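Local coordinates for HP1028 (Helicobacter pylori, PDB 4INN), which probably binds and transports small hydrophobic or amphipathic ligands in the cavity of a lipocalin-type beta-barrel, at residues I39-E44 and T151-S156; F52-E57 and Y65-V70; N59-A64 and D99-G104. The protein carries 1 engineered substitution. All coordinates share one frame; numbering follows the deposited sequence.

Interaction 1. Residues I39-E44 and T151-S156; sequences IYQTQE and TWKRLS
The carbonyl oxygen of Q41 is approached from two neighbouring residues of the last barrel strand: K153 N donates a bent hydrogen bond to Q41 O at 3.1 Å, and the CA of W152 makes a C-H...O contact with the same atom. K153 O takes the amide of Q41 (N to O 2.8 Å), completing the hydrogen-bonded pair. Two residues along, past the non-hydrogen-bonded pair Y40 and R154, L155 N donates to I39 O at 2.9 Å, nearly straight (179°). At the other end of the ladder a side chain takes over, since the extended Q43 brings its OE1 to T151 N (2.8 Å).

The methyl of T42 makes a CH-pi contact with the indole of W152: CG2 sits 3.5 Å from the centroid of the six-membered ring, 9° off its normal. It gets there because CG2 lies anti to the carbonyl carbon, while OG1 turns to bond S51 N. A water joins W152 NE1 to Q43 O, so the indole N-H is satisfied. Y40 and R154 share the W152 side of the sheet. The extended R154 chain brings its CG to 3.5 Å from Y40 CE1, with guanidinium and phenol planes nearly perpendicular; the polar ends have firm partners in L36 O for the Y40 hydroxyl and P37 O for R154 NH2. On the other side Q41 and K153 run alongside each other, joined by a weak NZ to OE1 bond, while Q41 NE2 bonds S50 OG; L155 packs near I39. This antiparallel pairing of first and last strands is the closure of an eight-stranded lipocalin barrel.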
loop_
_atom_site.group_PDB
_atom_site.type_symbol
_atom_site.label_atom_id
_atom_site.label_comp_id
_atom_site.label_asym_id
_atom_site.label_seq_id
_atom_site.Cartn_x
_atom_site.Cartn_y
_atom_site.Cartn_z
ATOM N N ILE A 39 0.470 -0.649 -9.873
ATOM C CA ILE A 39 0.159 0.579 -9.231
ATOM C C ILE A 39 -1.382 0.701 -9.110
ATOM O O ILE A 39 -2.151 0.322 -10.029
ATOM C CB ILE A 39 0.816 1.701 -9.996
ATOM C CG1 ILE A 39 2.321 1.586 -9.795
ATOM C CG2 ILE A 39 0.354 3.030 -9.457
ATOM C CD1 ILE A 39 3.177 2.520 -10.634
ATOM N N TYR A 40 -1.824 1.166 -7.952
ATOM C CA TYR A 40 -3.236 1.263 -7.675
ATOM C C TYR A 40 -3.520 2.620 -7.096
ATOM O O TYR A 40 -2.625 3.332 -6.650
ATOM C CB TYR A 40 -3.680 0.185 -6.670
ATOM C CG TYR A 40 -3.431 -1.213 -7.123
ATOM C CD1 TYR A 40 -4.440 -1.978 -7.689
ATOM C CD2 TYR A 40 -2.172 -1.751 -7.038
ATOM C CE1 TYR A 40 -4.173 -3.267 -8.153
ATOM C CE2 TYR A 40 -1.899 -3.030 -7.494
ATOM C CZ TYR A 40 -2.896 -3.786 -8.033
ATOM O OH TYR A 40 -2.583 -5.040 -8.451
ATOM N N GLN A 41 -4.775 2.989 -7.121
ATOM C CA GLN A 41 -5.192 4.259 -6.529
ATOM C C GLN A 41 -6.100 3.927 -5.374
ATOM O O GLN A 41 -7.130 3.301 -5.569
ATOM C CB GLN A 41 -5.932 5.137 -7.557
ATOM C CG GLN A 41 -6.367 6.473 -6.960
ATOM C CD GLN A 41 -7.254 7.307 -7.874
ATOM O OE1 GLN A 41 -7.285 7.120 -9.089
ATOM N NE2 GLN A 41 -7.949 8.284 -7.272
ATOM N N THR A 42 -5.721 4.347 -4.183
ATOM C CA THR A 42 -6.492 4.032 -2.992
ATOM C C THR A 42 -7.778 4.850 -2.912
ATOM O O THR A 42 -8.024 5.758 -3.712
ATOM C CB THR A 42 -5.691 4.302 -1.719
ATOM O OG1 THR A 42 -5.561 5.715 -1.554
ATOM C CG2 THR A 42 -4.308 3.632 -1.772
ATOM N N GLN A 43 -8.603 4.515 -1.938
ATOM C CA GLN A 43 -9.912 5.101 -1.790
ATOM C C GLN A 43 -9.815 6.100 -0.688
ATOM O O GLN A 43 -9.343 5.797 0.386
ATOM C CB GLN A 43 -10.935 4.018 -1.415
ATOM C CG GLN A 43 -12.377 4.450 -1.591
ATOM C CD GLN A 43 -13.391 3.388 -1.182
ATOM O OE1 GLN A 43 -13.316 2.239 -1.575
ATOM N NE2 GLN A 43 -14.361 3.790 -0.400
ATOM N N GLU A 44 -10.245 7.310 -0.974
ATOM C CA GLU A 44 -10.448 8.334 0.032
ATOM C C GLU A 44 -11.329 7.798 1.172
ATOM O O GLU A 44 -12.354 7.168 0.914
ATOM C CB GLU A 44 -11.153 9.487 -0.651
ATOM C CG GLU A 44 -11.454 10.679 0.228
ATOM C CD GLU A 44 -11.968 11.831 -0.606
ATOM O OE1 GLU A 44 -12.957 11.627 -1.366
ATOM O OE2 GLU A 44 -11.358 12.927 -0.509
ATOM N N THR A 151 -12.079 -0.241 -2.022
ATOM C CA THR A 151 -11.640 -0.672 -3.337
ATOM C C THR A 151 -10.576 0.233 -3.980
ATOM O O THR A 151 -10.743 1.429 -4.110
ATOM C CB THR A 151 -12.784 -1.173 -4.259
ATOM O OG1 THR A 151 -12.629 -0.631 -5.571
ATOM C CG2 THR A 151 -14.119 -0.857 -3.715
ATOM N N TRP A 152 -9.466 -0.396 -4.349
ATOM C CA TRP A 152 -8.282 0.261 -4.893
ATOM C C TRP A 152 -8.214 -0.059 -6.389
ATOM O O TRP A 152 -8.101 -1.235 -6.742
ATOM C CB TRP A 152 -7.038 -0.304 -4.204
ATOM C CG TRP A 152 -6.879 0.131 -2.790
ATOM C CD1 TRP A 152 -7.837 0.630 -1.985
ATOM C CD2 TRP A 152 -5.686 0.089 -2.012
ATOM N NE1 TRP A 152 -7.326 0.938 -0.760
ATOM C CE2 TRP A 152 -6.003 0.607 -0.741
ATOM C CE3 TRP A 152 -4.370 -0.310 -2.275
ATOM C CZ2 TRP A 152 -5.065 0.736 0.281
ATOM C CZ3 TRP A 152 -3.423 -0.187 -1.260
ATOM C CH2 TRP A 152 -3.779 0.340 0.010
ATOM N N LYS A 153 -8.320 0.963 -7.245
ATOM C CA LYS A 153 -8.345 0.747 -8.677
ATOM C C LYS A 153 -6.955 0.472 -9.191
ATOM O O LYS A 153 -6.022 1.187 -8.862
ATOM C CB LYS A 153 -8.862 1.975 -9.444
ATOM C CG LYS A 153 -10.361 2.006 -9.713
ATOM C CD LYS A 153 -11.059 3.101 -8.898
ATOM C CE LYS A 153 -10.926 4.479 -9.555
ATOM N NZ LYS A 153 -10.269 5.539 -8.709
ATOM N N ARG A 154 -6.831 -0.530 -10.055
ATOM C CA ARG A 154 -5.603 -0.749 -10.769
ATOM C C ARG A 154 -5.431 0.255 -11.891
ATOM O O ARG A 154 -6.359 0.511 -12.636
ATOM C CB ARG A 154 -5.556 -2.144 -11.354
ATOM C CG ARG A 154 -4.117 -2.527 -11.591
ATOM C CD ARG A 154 -4.008 -3.711 -12.472
ATOM N NE ARG A 154 -2.631 -3.875 -12.901
ATOM C CZ ARG A 154 -1.708 -4.551 -12.248
ATOM N NH1 ARG A 154 -1.980 -5.131 -11.084
ATOM N NH2 ARG A 154 -0.498 -4.630 -12.758
ATOM N N LEU A 155 -4.239 0.816 -12.023
ATOM C CA LEU A 155 -3.929 1.677 -13.148
ATOM C C LEU A 155 -3.284 0.890 -14.274
ATOM O O LEU A 155 -2.499 -0.031 -14.050
ATOM C CB LEU A 155 -2.967 2.761 -12.725
ATOM C CG LEU A 155 -3.577 4.039 -12.189
ATOM C CD1 LEU A 155 -4.674 3.810 -11.203
ATOM C CD2 LEU A 155 -2.441 4.863 -11.596
ATOM N N SER A 156 -3.647 1.240 -15.486
ATOM C CA SER A 156 -3.012 0.704 -16.671
ATOM C C SER A 156 -1.680 1.444 -16.877
ATOM O O SER A 156 -1.465 2.512 -16.301
ATOM C CB SER A 156 -3.923 0.938 -17.875
ATOM O OG SER A 156 -4.007 2.334 -18.133
HETATM O O HOH W 1 -0.437 -1.231 -12.534
HETATM O O HOH W 2 -10.000 4.367 -5.566
HETATM O O HOH W 3 -8.253 3.312 0.995
#

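Interaction 2. Residues F52-E57 and Y65-V70; sequences FVEFFE and YGISDV
F52 packs against I67 and V70 at one end of this strand pair. V70 CG2 lies over a face of the F52 ring, 4.2 Å from its centroid and displaced toward the rim, while the CB atoms of F52 and I67 stand 4.4 Å apart.

The backbone of F52 is bonded on both sides: its N donates to S68 O at 2.8 Å in an almost straight bond, and its O accepts I67 N at the same length. Two residues, I67 and S68, thus face one, as in a classic beta bulge. V53 and G66 form the next, non-hydrogen-bonded pair, and E54 and Y65 bond both ways.

Farther along, F56 CE2 meets the Y65 ring at its edge, 4.0 Å from CD2. Y65 has CG between its backbone N and carbonyl carbon (chi1 72°), which lays the phenol alongside E54, with E54 CB 3.7 Å from Y65 CE2. Their polar ends turn to the C-terminal segment: E54 OE2 forms a salt bridge with R167, and Y65 OH bonds F168 N. The pair belongs to the bulged antiparallel hairpin of strands 51-58 and 61-69 in the lipocalin barrel, its outer face covered by the C-terminal loop and helix 170-174.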
loop_
_atom_site.group_PDB
_atom_site.type_symbol
_atom_site.label_atom_id
_atom_site.label_comp_id
_atom_site.label_asym_id
_atom_site.label_seq_id
_atom_site.Cartn_x
_atom_site.Cartn_y
_atom_site.Cartn_z
ATOM N N PHE A 52 -1.594 7.157 -4.611
ATOM C CA PHE A 52 -1.139 6.158 -5.566
ATOM C C PHE A 52 -0.080 5.355 -4.825
ATOM O O PHE A 52 0.831 5.935 -4.186
ATOM C CB PHE A 52 -0.542 6.785 -6.823
ATOM C CG PHE A 52 -1.512 7.642 -7.635
ATOM C CD1 PHE A 52 -2.597 7.055 -8.325
ATOM C CD2 PHE A 52 -1.296 9.024 -7.777
ATOM C CE1 PHE A 52 -3.450 7.842 -9.093
ATOM C CE2 PHE A 52 -2.137 9.810 -8.560
ATOM C CZ PHE A 52 -3.213 9.225 -9.213
ATOM N N VAL A 53 -0.227 4.033 -4.893
ATOM C CA VAL A 53 0.682 3.104 -4.259
ATOM C C VAL A 53 1.120 1.999 -5.187
ATOM O O VAL A 53 0.355 1.606 -6.037
ATOM C CB VAL A 53 0.022 2.410 -3.073
ATOM C CG1 VAL A 53 -0.415 3.446 -2.048
ATOM C CG2 VAL A 53 -1.152 1.563 -3.528
ATOM N N GLU A 54 2.345 1.501 -4.993
ATOM C CA GLU A 54 2.864 0.371 -5.749
ATOM C C GLU A 54 3.067 -0.889 -4.935
ATOM O O GLU A 54 3.767 -0.867 -3.943
ATOM C CB GLU A 54 4.203 0.716 -6.401
ATOM C CG GLU A 54 4.805 -0.455 -7.185
ATOM C CD GLU A 54 5.877 -0.044 -8.174
ATOM O OE1 GLU A 54 6.300 1.143 -8.161
ATOM O OE2 GLU A 54 6.309 -0.908 -8.977
ATOM N N PHE A 55 2.499 -1.996 -5.400
ATOM C CA PHE A 55 2.731 -3.312 -4.794
ATOM C C PHE A 55 3.901 -3.987 -5.531
ATOM O O PHE A 55 4.005 -3.858 -6.750
ATOM C CB PHE A 55 1.480 -4.202 -4.883
ATOM C CG PHE A 55 0.423 -3.905 -3.866
ATOM C CD1 PHE A 55 0.226 -4.743 -2.784
ATOM C CD2 PHE A 55 -0.436 -2.837 -4.024
ATOM C CE1 PHE A 55 -0.770 -4.513 -1.846
ATOM C CE2 PHE A 55 -1.429 -2.582 -3.094
ATOM C CZ PHE A 55 -1.602 -3.432 -2.003
ATOM N N PHE A 56 4.756 -4.706 -4.807
ATOM C CA PHE A 56 5.829 -5.507 -5.426
ATOM C C PHE A 56 6.092 -6.792 -4.634
ATOM O O PHE A 56 5.694 -6.851 -3.473
ATOM C CB PHE A 56 7.118 -4.668 -5.562
ATOM C CG PHE A 56 7.752 -4.260 -4.242
ATOM C CD1 PHE A 56 8.835 -4.933 -3.742
ATOM C CD2 PHE A 56 7.282 -3.166 -3.530
ATOM C CE1 PHE A 56 9.427 -4.536 -2.533
ATOM C CE2 PHE A 56 7.860 -2.771 -2.319
ATOM C CZ PHE A 56 8.947 -3.448 -1.828
ATOM N N GLU A 57 6.695 -7.828 -5.248
ATOM C CA GLU A 57 7.080 -9.049 -4.476
ATOM C C GLU A 57 8.545 -9.070 -4.127
ATOM O O GLU A 57 9.361 -8.507 -4.813
ATOM C CB GLU A 57 6.665 -10.394 -5.139
ATOM C CG GLU A 57 7.578 -11.008 -6.204
ATOM C CD GLU A 57 8.953 -11.578 -5.736
ATOM O OE1 GLU A 57 9.045 -12.454 -4.825
ATOM O OE2 GLU A 57 9.989 -11.165 -6.344
ATOM N N TYR A 65 4.530 0.376 -1.188
ATOM C CA TYR A 65 5.019 1.691 -0.737
ATOM C C TYR A 65 4.197 2.790 -1.420
ATOM O O TYR A 65 3.502 2.521 -2.389
ATOM C CB TYR A 65 6.517 1.864 -1.034
ATOM C CG TYR A 65 6.828 2.060 -2.508
ATOM C CD1 TYR A 65 6.794 3.320 -3.077
ATOM C CD2 TYR A 65 7.149 0.991 -3.319
ATOM C CE1 TYR A 65 7.071 3.513 -4.411
ATOM C CE2 TYR A 65 7.417 1.180 -4.677
ATOM C CZ TYR A 65 7.357 2.439 -5.217
ATOM O OH TYR A 65 7.600 2.624 -6.552
ATOM N N GLY A 66 4.240 4.014 -0.905
ATOM C CA GLY A 66 3.407 5.100 -1.440
ATOM C C GLY A 66 4.193 5.928 -2.440
ATOM O O GLY A 66 5.365 6.169 -2.248
ATOM N N ILE A 67 3.554 6.360 -3.514
ATOM C CA ILE A 67 4.231 7.127 -4.535
ATOM C C ILE A 67 3.941 8.613 -4.323
ATOM O O ILE A 67 4.846 9.395 -4.082
ATOM C CB ILE A 67 3.794 6.642 -5.932
ATOM C CG1 ILE A 67 4.403 5.267 -6.204
ATOM C CG2 ILE A 67 4.170 7.649 -7.021
ATOM C CD1 ILE A 67 3.815 4.605 -7.412
ATOM N N SER A 68 2.666 8.981 -4.395
ATOM C CA SER A 68 2.212 10.351 -4.127
ATOM C C SER A 68 0.706 10.349 -3.902
ATOM O O SER A 68 0.018 9.365 -4.189
ATOM C CB SER A 68 2.547 11.299 -5.282
ATOM O OG SER A 68 2.002 10.818 -6.516
ATOM N N ASP A 69 0.204 11.461 -3.395
ATOM C CA ASP A 69 -1.212 11.676 -3.262
ATOM C C ASP A 69 -1.748 12.080 -4.600
ATOM O O ASP A 69 -1.060 12.671 -5.412
ATOM C CB ASP A 69 -1.512 12.783 -2.241
ATOM C CG ASP A 69 -1.136 12.387 -0.800
ATOM O OD1 ASP A 69 -0.882 13.313 0.009
ATOM O OD2 ASP A 69 -1.080 11.171 -0.474
ATOM N N VAL A 70 -3.012 11.771 -4.803
ATOM C CA VAL A 70 -3.683 12.053 -6.051
ATOM C C VAL A 70 -3.614 13.519 -6.433
ATOM O O VAL A 70 -3.489 13.846 -7.605
ATOM C CB VAL A 70 -5.150 11.632 -5.957
ATOM C CG1 VAL A 70 -5.940 12.134 -7.140
ATOM C CG2 VAL A 70 -5.228 10.121 -5.894
#

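Interaction 3. Residues N59-A64 and D99-G104; sequences NGKFYA and DLIKVG
F62 and L100 form a hydrogen-bonded antiparallel pair, F62 N donating to L100 O at 2.8 Å and L100 N returning a bond to F62 O at 3.1 Å. Where the two strands diverge, a water replaces the direct ladder: it donates to G60 O at 2.8 Å and accepts from K102 N. Within the second strand, K102 stays extended and turns at its last torsion, so that its NZ reaches G104 O at 3.0 Å, from above the carbonyl plane and not along a lone pair.

Side-chain packing follows the backbone pairing. F62 CB and L100 CB stand 4.0 Å apart. The CD2 edge of the F62 ring comes near the L100 carbonyl oxygen. The F62 ring then meets Y108 edge-to-face, with K102 CB near its CE2, while L100 turns to F55. On the other surface of the sheet K61 and I101 run side by side. I101 bends at its second torsion (chi2 -56°), which carries CD1 back to 3.5 Å from K61 CG, so an isoleucine methyl covers the aliphatic part of the lysine. K61 NZ and D99 OD1 remain 5.2 Å apart, so any attraction between the two charges acts at a distance. The amide nitrogen of D99 lies over a face of the Y63 ring. This short ladder joins strand 61-69 to strand 95-104, consecutive neighbours in the antiparallel up-and-down meander of the lipocalin barrel.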
loop_
_atom_site.group_PDB
_atom_site.type_symbol
_atom_site.label_atom_id
_atom_site.label_comp_id
_atom_site.label_asym_id
_atom_site.label_seq_id
_atom_site.Cartn_x
_atom_site.Cartn_y
_atom_site.Cartn_z
ATOM N N ASN A 59 11.209 -12.078 -2.035
ATOM C CA ASN A 59 11.355 -13.315 -1.278
ATOM C C ASN A 59 10.020 -14.028 -1.130
ATOM O O ASN A 59 9.708 -14.592 -0.075
ATOM C CB ASN A 59 12.020 -13.049 0.072
ATOM C CG ASN A 59 13.455 -12.528 -0.071
ATOM O OD1 ASN A 59 14.017 -11.910 0.842
ATOM N ND2 ASN A 59 14.054 -12.778 -1.225
ATOM N N GLY A 60 9.235 -13.969 -2.217
ATOM C CA GLY A 60 7.933 -14.629 -2.308
ATOM C C GLY A 60 6.708 -13.976 -1.677
ATOM O O GLY A 60 5.596 -14.500 -1.815
ATOM N N LYS A 61 6.885 -12.868 -0.955
ATOM C CA LYS A 61 5.757 -12.171 -0.339
ATOM C C LYS A 61 5.607 -10.808 -0.986
ATOM O O LYS A 61 6.548 -10.302 -1.616
ATOM C CB LYS A 61 5.949 -11.993 1.165
ATOM C CG LYS A 61 6.360 -13.226 1.958
ATOM C CD LYS A 61 6.586 -12.842 3.410
ATOM C CE LYS A 61 7.361 -13.888 4.191
ATOM N NZ LYS A 61 6.457 -14.931 4.741
ATOM N N PHE A 62 4.430 -10.209 -0.796
ATOM C CA PHE A 62 4.088 -8.925 -1.419
ATOM C C PHE A 62 4.110 -7.790 -0.431
ATOM O O PHE A 62 3.783 -7.974 0.743
ATOM C CB PHE A 62 2.755 -9.044 -2.147
ATOM C CG PHE A 62 2.812 -10.071 -3.231
ATOM C CD1 PHE A 62 3.202 -9.717 -4.523
ATOM C CD2 PHE A 62 2.630 -11.438 -2.932
ATOM C CE1 PHE A 62 3.300 -10.690 -5.500
ATOM C CE2 PHE A 62 2.757 -12.402 -3.923
ATOM C CZ PHE A 62 3.090 -12.033 -5.198
ATOM N N TYR A 63 4.544 -6.634 -0.931
ATOM C CA TYR A 63 4.752 -5.453 -0.132
ATOM C C TYR A 63 4.168 -4.266 -0.898
ATOM O O TYR A 63 3.917 -4.392 -2.075
ATOM C CB TYR A 63 6.257 -5.217 0.057
ATOM C CG TYR A 63 7.004 -6.309 0.757
ATOM C CD1 TYR A 63 7.324 -6.202 2.100
ATOM C CD2 TYR A 63 7.401 -7.459 0.070
ATOM C CE1 TYR A 63 8.000 -7.207 2.758
ATOM C CE2 TYR A 63 8.079 -8.469 0.710
ATOM C CZ TYR A 63 8.374 -8.333 2.048
ATOM O OH TYR A 63 9.037 -9.344 2.677
ATOM N N ALA A 64 4.000 -3.112 -0.244
ATOM C CA ALA A 64 3.639 -1.882 -0.944
ATOM C C ALA A 64 4.271 -0.625 -0.332
ATOM O O ALA A 64 4.494 -0.563 0.895
ATOM C CB ALA A 64 2.125 -1.723 -0.980
ATOM N N ASP A 99 4.452 -8.410 4.058
ATOM C CA ASP A 99 4.246 -9.799 4.448
ATOM C C ASP A 99 2.988 -10.431 3.898
ATOM O O ASP A 99 2.513 -11.437 4.430
ATOM C CB ASP A 99 4.365 -9.984 5.979
ATOM C CG ASP A 99 5.819 -9.791 6.511
ATOM O OD1 ASP A 99 6.837 -9.875 5.746
ATOM O OD2 ASP A 99 5.928 -9.543 7.733
ATOM N N LEU A 100 2.466 -9.898 2.800
ATOM C CA LEU A 100 1.272 -10.508 2.165
ATOM C C LEU A 100 1.648 -11.781 1.441
ATOM O O LEU A 100 2.543 -11.759 0.616
ATOM C CB LEU A 100 0.604 -9.573 1.158
ATOM C CG LEU A 100 -0.582 -8.736 1.616
ATOM C CD1 LEU A 100 -1.046 -7.921 0.431
ATOM C CD2 LEU A 100 -1.720 -9.577 2.143
ATOM N N ILE A 101 0.952 -12.874 1.759
ATOM C CA ILE A 101 1.158 -14.162 1.125
ATOM C C ILE A 101 -0.008 -14.467 0.201
ATOM O O ILE A 101 -1.165 -14.401 0.600
ATOM C CB ILE A 101 1.167 -15.324 2.150
ATOM C CG1 ILE A 101 1.973 -15.015 3.392
ATOM C CG2 ILE A 101 1.667 -16.594 1.511
ATOM C CD1 ILE A 101 3.372 -14.629 3.116
ATOM N N LYS A 102 0.321 -14.871 -1.015
ATOM C CA LYS A 102 -0.654 -15.430 -1.948
ATOM C C LYS A 102 -1.133 -16.803 -1.457
ATOM O O LYS A 102 -0.329 -17.707 -1.309
ATOM C CB LYS A 102 0.023 -15.595 -3.298
ATOM C CG LYS A 102 -0.847 -15.967 -4.489
ATOM C CD LYS A 102 -0.085 -15.529 -5.756
ATOM C CE LYS A 102 -0.445 -16.314 -6.997
ATOM N NZ LYS A 102 -1.918 -16.421 -7.101
ATOM N N VAL A 103 -2.437 -16.936 -1.205
ATOM C CA VAL A 103 -3.045 -18.214 -0.786
ATOM C C VAL A 103 -3.972 -18.863 -1.844
ATOM O O VAL A 103 -4.321 -20.027 -1.734
ATOM C CB VAL A 103 -3.826 -18.048 0.536
ATOM C CG1 VAL A 103 -2.899 -17.573 1.632
ATOM C CG2 VAL A 103 -5.017 -17.095 0.382
ATOM N N GLY A 104 -4.388 -18.096 -2.845
ATOM C CA GLY A 104 -5.203 -18.599 -3.956
ATOM C C GLY A 104 -4.883 -17.760 -5.170
ATOM O O GLY A 104 -4.142 -16.793 -5.065
HETATM O O HOH W 4 3.047 -15.601 -1.470
#

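Overall arrangement
All three contacts are antiparallel strand pairings in one closed barrel. Interaction 2 is the most deeply buried, close to the centre of the chain, where a backbone ladder is flanked by aromatic and aliphatic packing, whereas interactions 1 and 3 are partly exposed and use waters to bridge polar groups. Interaction 1 joins the chain's first and last strands, and interactions 2 and 3 are nested inside the loop it closes. Interactions 2 and 3 share strand 61-69 and touch through F56 O and Y63 N. Interaction 1 meets interaction 2 where Y40 N pairs with V53 O and W152 packs on F55. Interactions 1 and 3 do not touch; their centres are about 18 Å apart.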